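Local coordinates for viral structural protein 4 (Bombyx mori cytoplasmic polyhedrosis virus, PDB 6TZ0) that binds GTP and accompanies the viral RNA-dependent RNA polymerase, where it probably acts as a nucleoside triphosphatase that supports transcription, at residues D450-V455 with Q527-D532; A458-A463 with F491-A496; A391-V396 with L407-D412. All coordinates share one frame; numbering follows the deposited sequence.

Interaction 1 of 3, residues D450-V455 with Q527-D532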
loop_
_atom_site.group_PDB
_atom_site.type_symbol
_atom_site.label_atom_id
_atom_site.label_comp_id
_atom_site.label_asym_id
_atom_site.label_seq_id
_atom_site.Cartn_x
_atom_site.Cartn_y
_atom_site.Cartn_z
ATOM N N ASP B 450 -9.352 7.046 35.591
ATOM C CA ASP B 450 -9.685 5.817 34.876
ATOM C C ASP B 450 -11.172 5.497 34.984
ATOM O O ASP B 450 -11.788 5.040 34.014
ATOM C CB ASP B 450 -8.844 4.659 35.400
ATOM C CG ASP B 450 -7.389 4.788 35.023
ATOM O OD1 ASP B 450 -7.102 5.448 34.005
ATOM O OD2 ASP B 450 -6.534 4.213 35.726
ATOM N N GLU B 451 -11.773 5.763 36.142
ATOM C CA GLU B 451 -13.215 5.597 36.295
ATOM C C GLU B 451 -13.985 6.625 35.473
ATOM O O GLU B 451 -15.044 6.315 34.905
ATOM C CB GLU B 451 -13.569 5.692 37.774
ATOM C CG GLU B 451 -13.036 4.525 38.582
ATOM C CD GLU B 451 -13.192 4.718 40.075
ATOM O OE1 GLU B 451 -13.517 5.841 40.501
ATOM O OE2 GLU B 451 -12.992 3.741 40.827
ATOM N N MET B 452 -13.449 7.840 35.373
ATOM C CA MET B 452 -14.046 8.828 34.481
ATOM C C MET B 452 -13.918 8.421 33.013
ATOM O O MET B 452 -14.824 8.684 32.220
ATOM C CB MET B 452 -13.412 10.193 34.719
ATOM C CG MET B 452 -14.140 11.324 34.039
ATOM S SD MET B 452 -15.778 11.575 34.738
ATOM C CE MET B 452 -16.626 12.333 33.359
ATOM N N ASN B 453 -12.825 7.756 32.631
ATOM C CA ASN B 453 -12.732 7.234 31.269
ATOM C C ASN B 453 -13.710 6.091 31.039
ATOM O O ASN B 453 -14.208 5.921 29.921
ATOM C CB ASN B 453 -11.312 6.770 30.955
ATOM C CG ASN B 453 -10.348 7.914 30.816
ATOM O OD1 ASN B 453 -10.715 8.987 30.364
ATOM N ND2 ASN B 453 -9.094 7.676 31.157
ATOM N N GLU B 454 -14.002 5.312 32.083
ATOM C CA GLU B 454 -15.039 4.286 31.984
ATOM C C GLU B 454 -16.425 4.889 31.802
ATOM O O GLU B 454 -17.278 4.284 31.145
ATOM C CB GLU B 454 -15.032 3.396 33.222
ATOM C CG GLU B 454 -13.820 2.512 33.353
ATOM C CD GLU B 454 -13.844 1.696 34.624
ATOM O OE1 GLU B 454 -14.753 1.915 35.449
ATOM O OE2 GLU B 454 -12.952 0.841 34.803
ATOM N N VAL B 455 -16.687 6.056 32.386
ATOM C CA VAL B 455 -18.002 6.646 32.134
ATOM C C VAL B 455 -18.006 7.435 30.823
ATOM O O VAL B 455 -19.076 7.689 30.260
ATOM C CB VAL B 455 -18.478 7.494 33.331
ATOM C CG1 VAL B 455 -17.839 8.835 33.360
ATOM C CG2 VAL B 455 -19.985 7.621 33.353
ATOM N N GLN B 527 -14.988 20.972 37.877
ATOM C CA GLN B 527 -14.408 21.639 36.719
ATOM C C GLN B 527 -12.914 21.372 36.608
ATOM O O GLN B 527 -12.410 21.086 35.516
ATOM C CB GLN B 527 -14.687 23.134 36.809
ATOM C CG GLN B 527 -16.143 23.485 36.675
ATOM C CD GLN B 527 -16.665 23.221 35.291
ATOM O OE1 GLN B 527 -16.009 23.534 34.305
ATOM N NE2 GLN B 527 -17.842 22.623 35.206
ATOM N N LEU B 528 -12.197 21.429 37.733
ATOM C CA LEU B 528 -10.769 21.127 37.721
ATOM C C LEU B 528 -10.512 19.651 37.437
ATOM O O LEU B 528 -9.559 19.304 36.722
ATOM C CB LEU B 528 -10.151 21.540 39.049
ATOM C CG LEU B 528 -8.641 21.394 39.184
ATOM C CD1 LEU B 528 -7.933 22.257 38.165
ATOM C CD2 LEU B 528 -8.235 21.784 40.573
ATOM N N PHE B 529 -11.374 18.774 37.959
ATOM C CA PHE B 529 -11.251 17.342 37.710
ATOM C C PHE B 529 -11.478 17.011 36.240
ATOM O O PHE B 529 -10.735 16.213 35.653
ATOM C CB PHE B 529 -12.236 16.592 38.606
ATOM C CG PHE B 529 -12.194 15.106 38.449
ATOM C CD1 PHE B 529 -11.107 14.384 38.898
ATOM C CD2 PHE B 529 -13.259 14.426 37.886
ATOM C CE1 PHE B 529 -11.066 13.018 38.760
ATOM C CE2 PHE B 529 -13.223 13.057 37.748
ATOM C CZ PHE B 529 -12.128 12.355 38.186
ATOM N N LEU B 530 -12.476 17.645 35.619
ATOM C CA LEU B 530 -12.723 17.414 34.203
ATOM C C LEU B 530 -11.646 18.028 33.328
ATOM O O LEU B 530 -11.326 17.457 32.282
ATOM C CB LEU B 530 -14.090 17.956 33.805
ATOM C CG LEU B 530 -15.242 17.123 34.341
ATOM C CD1 LEU B 530 -16.568 17.752 33.999
ATOM C CD2 LEU B 530 -15.144 15.733 33.774
ATOM N N ARG B 531 -11.081 19.172 33.735
ATOM C CA ARG B 531 -9.931 19.735 33.035
ATOM C C ARG B 531 -8.770 18.752 33.015
ATOM O O ARG B 531 -8.141 18.546 31.972
ATOM C CB ARG B 531 -9.509 21.064 33.679
ATOM C CG ARG B 531 -8.360 21.793 32.960
ATOM C CD ARG B 531 -6.990 21.534 33.587
ATOM N NE ARG B 531 -5.899 22.017 32.755
ATOM C CZ ARG B 531 -4.650 21.581 32.853
ATOM N NH1 ARG B 531 -4.347 20.638 33.731
ATOM N NH2 ARG B 531 -3.711 22.063 32.055
ATOM N N ASP B 532 -8.468 18.140 34.162
ATOM C CA ASP B 532 -7.318 17.241 34.213
ATOM C C ASP B 532 -7.581 15.935 33.469
ATOM O O ASP B 532 -6.676 15.398 32.818
ATOM C CB ASP B 532 -6.929 16.980 35.660
ATOM C CG ASP B 532 -6.223 18.152 36.292
ATOM O OD1 ASP B 532 -5.533 18.894 35.570
ATOM O OD2 ASP B 532 -6.351 18.325 37.516
#
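Met-452 and Leu-530 mark the closest backbone approach of two helices, 442-457 and 524-537, with 8.7 Å between Met-452 CA and Leu-530 CA. The gap is bridged by side chains alone. Met-452 supplies the whole of one side and meets two residues of the other.

With chi1 at -169°, the Met-452 side chain leaves on the carbonyl side, and a bend at chi2 (66°) separates its two contacts. Near the root, Met-452 CB lies 4.2 Å from Phe-529 CE2, and CG is about equally near the same ring carbon. The approach to the ring is oblique. At the far end, Met-452 CE reaches Leu-530 CD2 at 3.7 Å. Here the two side chains cross at about a right angle, methyl against methyl.

Neither Phe-529 nor Leu-530 starts out toward Met-452, but the outer atoms of both reach it. Met-452 also touches Ala-422 of helix 417-427. Leu-530 touches Lys-355, a GTP-binding residue of the P-loop.

The charged residues lie elsewhere. Arg-531 NH1 gives a hydrogen bond, part of a salt bridge, to Asp-532 OD1 at 2.8 Å, with the acceptor in the guanidinium plane. Asp-450 OD1 forms a salt bridge with Arg-536, a second tie between the two helices.

The contact between the two segments is therefore purely apolar. It rests on dispersion and on the burial of all three side chains. With no polar pair to set a direction, the fit depends on shape. The flexible methionine follows the ring and the leucine branch together, and so joins the two helices beside the GTP-binding loop.

Interaction 2 of 3, residues A458-A463 with F491-A496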
loop_
_atom_site.group_PDB
_atom_site.type_symbol
_atom_site.label_atom_id
_atom_site.label_comp_id
_atom_site.label_asym_id
_atom_site.label_seq_id
_atom_site.Cartn_x
_atom_site.Cartn_y
_atom_site.Cartn_z
ATOM N N ALA B 458 -18.670 4.759 27.378
ATOM C CA ALA B 458 -19.995 4.230 27.080
ATOM C C ALA B 458 -20.760 5.069 26.071
ATOM O O ALA B 458 -21.720 4.571 25.477
ATOM C CB ALA B 458 -20.809 4.115 28.364
ATOM N N GLN B 459 -20.350 6.314 25.854
ATOM C CA GLN B 459 -21.039 7.224 24.960
ATOM C C GLN B 459 -20.337 7.375 23.624
ATOM O O GLN B 459 -20.824 8.115 22.765
ATOM C CB GLN B 459 -21.179 8.586 25.631
ATOM C CG GLN B 459 -21.852 8.501 26.974
ATOM C CD GLN B 459 -23.260 7.986 26.875
ATOM O OE1 GLN B 459 -24.010 8.366 25.979
ATOM N NE2 GLN B 459 -23.624 7.090 27.778
ATOM N N LEU B 460 -19.211 6.699 23.425
ATOM C CA LEU B 460 -18.458 6.766 22.184
ATOM C C LEU B 460 -18.279 5.403 21.542
ATOM O O LEU B 460 -17.695 5.316 20.459
ATOM C CB LEU B 460 -17.074 7.389 22.420
ATOM C CG LEU B 460 -16.879 8.901 22.572
ATOM C CD1 LEU B 460 -17.332 9.416 23.920
ATOM C CD2 LEU B 460 -15.428 9.243 22.357
ATOM N N GLU B 461 -18.775 4.343 22.170
ATOM C CA GLU B 461 -18.410 2.984 21.806
ATOM C C GLU B 461 -19.269 2.426 20.683
ATOM O O GLU B 461 -18.803 1.580 19.912
ATOM C CB GLU B 461 -18.519 2.094 23.045
ATOM C CG GLU B 461 -17.920 0.719 22.917
ATOM C CD GLU B 461 -18.034 -0.072 24.199
ATOM O OE1 GLU B 461 -18.639 0.447 25.162
ATOM O OE2 GLU B 461 -17.511 -1.205 24.248
ATOM N N ASN B 462 -20.507 2.896 20.564
ATOM C CA ASN B 462 -21.455 2.343 19.607
ATOM C C ASN B 462 -22.233 3.432 18.882
ATOM O O ASN B 462 -21.910 4.616 19.003
ATOM C CB ASN B 462 -22.401 1.378 20.327
ATOM C CG ASN B 462 -23.048 1.991 21.562
ATOM O OD1 ASN B 462 -22.905 3.178 21.841
ATOM N ND2 ASN B 462 -23.747 1.164 22.319
ATOM N N ALA B 463 -23.254 3.041 18.123
ATOM C CA ALA B 463 -24.169 3.989 17.486
ATOM C C ALA B 463 -25.583 3.615 17.914
ATOM O O ALA B 463 -26.313 2.935 17.194
ATOM C CB ALA B 463 -24.012 3.976 15.979
ATOM N N PHE B 491 -11.477 16.271 23.626
ATOM C CA PHE B 491 -10.365 15.333 23.561
ATOM C C PHE B 491 -10.377 14.588 22.237
ATOM O O PHE B 491 -11.401 14.505 21.561
ATOM C CB PHE B 491 -10.381 14.361 24.746
ATOM C CG PHE B 491 -11.676 13.620 24.938
ATOM C CD1 PHE B 491 -12.673 14.147 25.740
ATOM C CD2 PHE B 491 -11.873 12.377 24.369
ATOM C CE1 PHE B 491 -13.852 13.473 25.933
ATOM C CE2 PHE B 491 -13.052 11.696 24.565
ATOM C CZ PHE B 491 -14.041 12.248 25.349
ATOM N N ASN B 492 -9.214 14.032 21.889
ATOM C CA ASN B 492 -8.981 13.507 20.549
ATOM C C ASN B 492 -9.726 12.216 20.248
ATOM O O ASN B 492 -9.744 11.804 19.087
ATOM C CB ASN B 492 -7.494 13.254 20.309
ATOM C CG ASN B 492 -6.688 14.520 20.268
ATOM O OD1 ASN B 492 -5.762 14.698 21.046
ATOM N ND2 ASN B 492 -7.044 15.417 19.362
ATOM N N ALA B 493 -10.322 11.558 21.239
ATOM C CA ALA B 493 -11.079 10.350 20.939
ATOM C C ALA B 493 -12.420 10.660 20.296
ATOM O O ALA B 493 -13.071 9.749 19.783
ATOM C CB ALA B 493 -11.292 9.523 22.202
ATOM N N GLN B 494 -12.840 11.917 20.306
ATOM C CA GLN B 494 -14.032 12.352 19.604
ATOM C C GLN B 494 -13.804 12.545 18.113
ATOM O O GLN B 494 -14.746 12.907 17.409
ATOM C CB GLN B 494 -14.539 13.642 20.234
ATOM C CG GLN B 494 -15.023 13.439 21.643
ATOM C CD GLN B 494 -15.397 14.720 22.321
ATOM O OE1 GLN B 494 -15.213 15.799 21.773
ATOM N NE2 GLN B 494 -15.928 14.612 23.525
ATOM N N ASP B 495 -12.593 12.294 17.613
ATOM C CA ASP B 495 -12.338 12.344 16.178
ATOM C C ASP B 495 -13.105 11.270 15.427
ATOM O O ASP B 495 -13.440 11.454 14.254
ATOM C CB ASP B 495 -10.845 12.189 15.911
ATOM C CG ASP B 495 -10.055 13.390 16.342
ATOM O OD1 ASP B 495 -10.610 14.504 16.302
ATOM O OD2 ASP B 495 -8.878 13.224 16.716
ATOM N N ALA B 496 -13.380 10.145 16.075
ATOM C CA ALA B 496 -14.216 9.103 15.502
ATOM C C ALA B 496 -15.701 9.381 15.675
ATOM O O ALA B 496 -16.525 8.589 15.210
ATOM C CB ALA B 496 -13.870 7.755 16.137
#
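The ring of Phe-491 is met from three directions, one of them across the contact. Leu-460 CD2 comes to Phe-491 CE2 at 4.1 Å on an oblique line. On one face of the ring sits Gln-494 CG, 3.9 Å above the plane and offset toward the rim. Ala-493 CB lies in the ring plane, at the edge.

The last two neighbours follow from the fold of the segment. Residues 492-494 form a short 3-10 turn, with Gln-494 N bonded to Phe-491 O at 3.2 Å. Phe-491 holds CG between its backbone nitrogen and carbonyl carbon (chi1 54°), which turns the ring back along this turn. The ring and the turn then offer one shared surface.

Leu-460 fits against that surface with a single methyl. Leu-460 CD2 is 4.1 Å from Ala-493 CB and 3.5 Å from Ala-493 O. Leu-460 CD2 also lies 4.3 Å from Gln-494 CG. One branch thus meets ring, methyl, carbonyl and glutamine chain. Across this contact the carbonyl oxygen meets a methyl, so the approach is van der Waals packing. All four residues are buried.

The backbones stay apart, at 7.6 Å between Leu-460 CA and Gln-494 CA.

The polymerase chain adds to the cover: its Ile-361 packs on Leu-460, and its Leu-365 packs on Ala-493. Within VP4, Leu-460 and Gln-494 both touch Glu-468, in helix 468-476. Gln-494 also touches Tyr-352 of strand 347-353. The contact thus joins the loop between helices 442-457 and 468-476 to the loop that leaves strand 484-489. Strands 484-489 and 347-353 are neighbours in the parallel sheet, and the second of them leads into the P-loop.

Interaction 3 of 3, residues A391-V396 with L407-D412; sequences AKNKDV and LSLDTD
Leu-409 carries the contact from its side, and it meets Lys-392 and Asn-393 just after helix 403-408 ends. Leu-407 and Ser-408 are the last residues of that helix. Leu-407 O takes a weak bond from Asp-410 N at 3.4 Å, a sign of the chain turning out of the helix.

Leu-409 comes next and points toward residues 392-393. The CA atoms of Leu-409 and Lys-392 are 8.9 Å apart, and the side chains fill this distance. The two methyls of Leu-409 divide the work. Leu-409 CD2 lies 3.8 Å from Lys-392 NZ and 4.1 Å from Lys-392 CG. Leu-409 CD1 looks to Asn-393, with ND2 at 4.4 Å.

Lys-392 comes near with both its root and its amine because its chain is folded. It bends at chi2 (-69°) and again at chi4 (68°), which brings NZ round beside the same methyl that CG touches. The lysine and leucine side chains pass each other obliquely. Asn-393 ND2 is bonded to Tyr-405 OH, which helps hold the amide near Leu-409. The leucine also packs on Trp-389 of helix 385-393.

Past Leu-409 no residue of the segment touches 391-396. Leu-409 O is bonded to Asn-414 ND2, a polar bond within its own loop.

The contact is a buried leucine beneath a solvent-exposed lysine. The carbon chain of Lys-392 can pack on the methyl, while its amine gains nothing polar from Leu-409 and probably remains hydrated. The pairing is therefore weak and not directional. The firmer polar tie is that of the Asn-393 amide, and Leu-409 packs beside it.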
loop_
_atom_site.group_PDB
_atom_site.type_symbol
_atom_site.label_atom_id
_atom_site.label_comp_id
_atom_site.label_asym_id
_atom_site.label_seq_id
_atom_site.Cartn_x
_atom_site.Cartn_y
_atom_site.Cartn_z
ATOM N N ALA B 391 -28.258 15.435 29.288
ATOM C CA ALA B 391 -28.782 15.647 30.630
ATOM C C ALA B 391 -30.289 15.866 30.639
ATOM O O ALA B 391 -30.919 15.707 31.689
ATOM C CB ALA B 391 -28.085 16.832 31.287
ATOM N N LYS B 392 -30.878 16.227 29.502
ATOM C CA LYS B 392 -32.321 16.337 29.358
ATOM C C LYS B 392 -32.952 15.115 28.710
ATOM O O LYS B 392 -34.006 14.660 29.158
ATOM C CB LYS B 392 -32.678 17.572 28.528
ATOM C CG LYS B 392 -32.274 18.885 29.146
ATOM C CD LYS B 392 -33.102 19.173 30.376
ATOM C CE LYS B 392 -32.697 20.481 31.022
ATOM N NZ LYS B 392 -33.046 21.648 30.172
ATOM N N ASN B 393 -32.324 14.557 27.677
ATOM C CA ASN B 393 -32.990 13.628 26.774
ATOM C C ASN B 393 -32.510 12.186 26.904
ATOM O O ASN B 393 -32.680 11.402 25.973
ATOM C CB ASN B 393 -32.818 14.089 25.329
ATOM C CG ASN B 393 -33.643 15.304 25.007
ATOM O OD1 ASN B 393 -34.811 15.388 25.378
ATOM N ND2 ASN B 393 -33.040 16.264 24.328
ATOM N N LYS B 394 -31.937 11.803 28.044
ATOM C CA LYS B 394 -31.441 10.434 28.170
ATOM C C LYS B 394 -32.537 9.427 28.480
ATOM O O LYS B 394 -32.255 8.227 28.516
ATOM C CB LYS B 394 -30.361 10.336 29.245
ATOM C CG LYS B 394 -30.837 10.618 30.653
ATOM C CD LYS B 394 -29.695 10.481 31.641
ATOM C CE LYS B 394 -30.151 10.734 33.065
ATOM N NZ LYS B 394 -30.543 12.148 33.275
ATOM N N ASP B 395 -33.769 9.878 28.700
ATOM C CA ASP B 395 -34.882 8.982 28.957
ATOM C C ASP B 395 -35.917 8.956 27.847
ATOM O O ASP B 395 -36.676 7.985 27.763
ATOM C CB ASP B 395 -35.575 9.360 30.272
ATOM C CG ASP B 395 -34.690 9.128 31.472
ATOM O OD1 ASP B 395 -33.825 8.231 31.398
ATOM O OD2 ASP B 395 -34.853 9.839 32.484
ATOM N N VAL B 396 -35.975 9.984 27.002
ATOM C CA VAL B 396 -36.905 9.993 25.883
ATOM C C VAL B 396 -36.435 8.990 24.840
ATOM O O VAL B 396 -35.255 8.971 24.464
ATOM C CB VAL B 396 -37.016 11.410 25.302
ATOM C CG1 VAL B 396 -37.964 11.436 24.118
ATOM C CG2 VAL B 396 -37.463 12.382 26.378
ATOM N N LEU B 407 -29.395 24.102 20.084
ATOM C CA LEU B 407 -28.780 25.408 20.270
ATOM C C LEU B 407 -29.371 26.137 21.470
ATOM O O LEU B 407 -28.674 26.917 22.127
ATOM C CB LEU B 407 -28.955 26.223 18.994
ATOM C CG LEU B 407 -28.171 27.514 18.852
ATOM C CD1 LEU B 407 -26.701 27.182 18.802
ATOM C CD2 LEU B 407 -28.595 28.243 17.597
ATOM N N SER B 408 -30.648 25.895 21.769
ATOM C CA SER B 408 -31.260 26.451 22.967
ATOM C C SER B 408 -30.770 25.754 24.224
ATOM O O SER B 408 -30.815 26.338 25.312
ATOM C CB SER B 408 -32.777 26.339 22.876
ATOM O OG SER B 408 -33.173 24.982 22.898
ATOM N N LEU B 409 -30.321 24.506 24.108
ATOM C CA LEU B 409 -29.762 23.825 25.269
ATOM C C LEU B 409 -28.300 24.162 25.533
ATOM O O LEU B 409 -27.747 23.665 26.514
ATOM C CB LEU B 409 -29.904 22.311 25.126
ATOM C CG LEU B 409 -31.313 21.744 25.235
ATOM C CD1 LEU B 409 -31.307 20.255 24.969
ATOM C CD2 LEU B 409 -31.880 22.041 26.599
ATOM N N ASP B 410 -27.660 24.988 24.707
ATOM C CA ASP B 410 -26.255 25.335 24.891
ATOM C C ASP B 410 -26.031 26.497 25.832
ATOM O O ASP B 410 -24.973 27.130 25.750
ATOM C CB ASP B 410 -25.594 25.664 23.553
ATOM C CG ASP B 410 -25.258 24.442 22.762
ATOM O OD1 ASP B 410 -25.035 23.398 23.395
ATOM O OD2 ASP B 410 -25.192 24.531 21.519
ATOM N N THR B 411 -26.965 26.816 26.711
ATOM C CA THR B 411 -26.762 27.959 27.578
ATOM C C THR B 411 -25.931 27.560 28.793
ATOM O O THR B 411 -25.693 26.384 29.063
ATOM C CB THR B 411 -28.103 28.555 27.998
ATOM O OG1 THR B 411 -28.836 27.599 28.768
ATOM C CG2 THR B 411 -28.909 28.923 26.766
ATOM N N ASP B 412 -25.482 28.576 29.528
ATOM C CA ASP B 412 -24.606 28.363 30.672
ATOM C C ASP B 412 -25.357 27.772 31.859
ATOM O O ASP B 412 -24.760 27.070 32.679
ATOM C CB ASP B 412 -23.958 29.694 31.060
ATOM C CG ASP B 412 -22.715 29.530 31.913
ATOM O OD1 ASP B 412 -22.291 28.387 32.176
ATOM O OD2 ASP B 412 -22.155 30.566 32.328
#

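In the fold
The three contacts lie on the same side of the chain's centre, in the part of VP4 that holds the GTP-binding P-loop. Interactions 1 and 2 adjoin in sequence, at the end of helix 442-457 and the loop after it, and their centres are 15 Å apart. The centre of interaction 3 is 21 Å from that of interaction 1 and 19 Å from that of interaction 2, and it touches neither. Interaction 1 is nearest the nucleotide site: the Leu-530 side chain is about 4 Å from that of Lys-355. Between side chains, Phe-491 of interaction 2 is about 9 Å from Lys-355, and Lys-392 of interaction 3 about 10 Å from GTP-binding Arg-522. This chain has no GTP in the model.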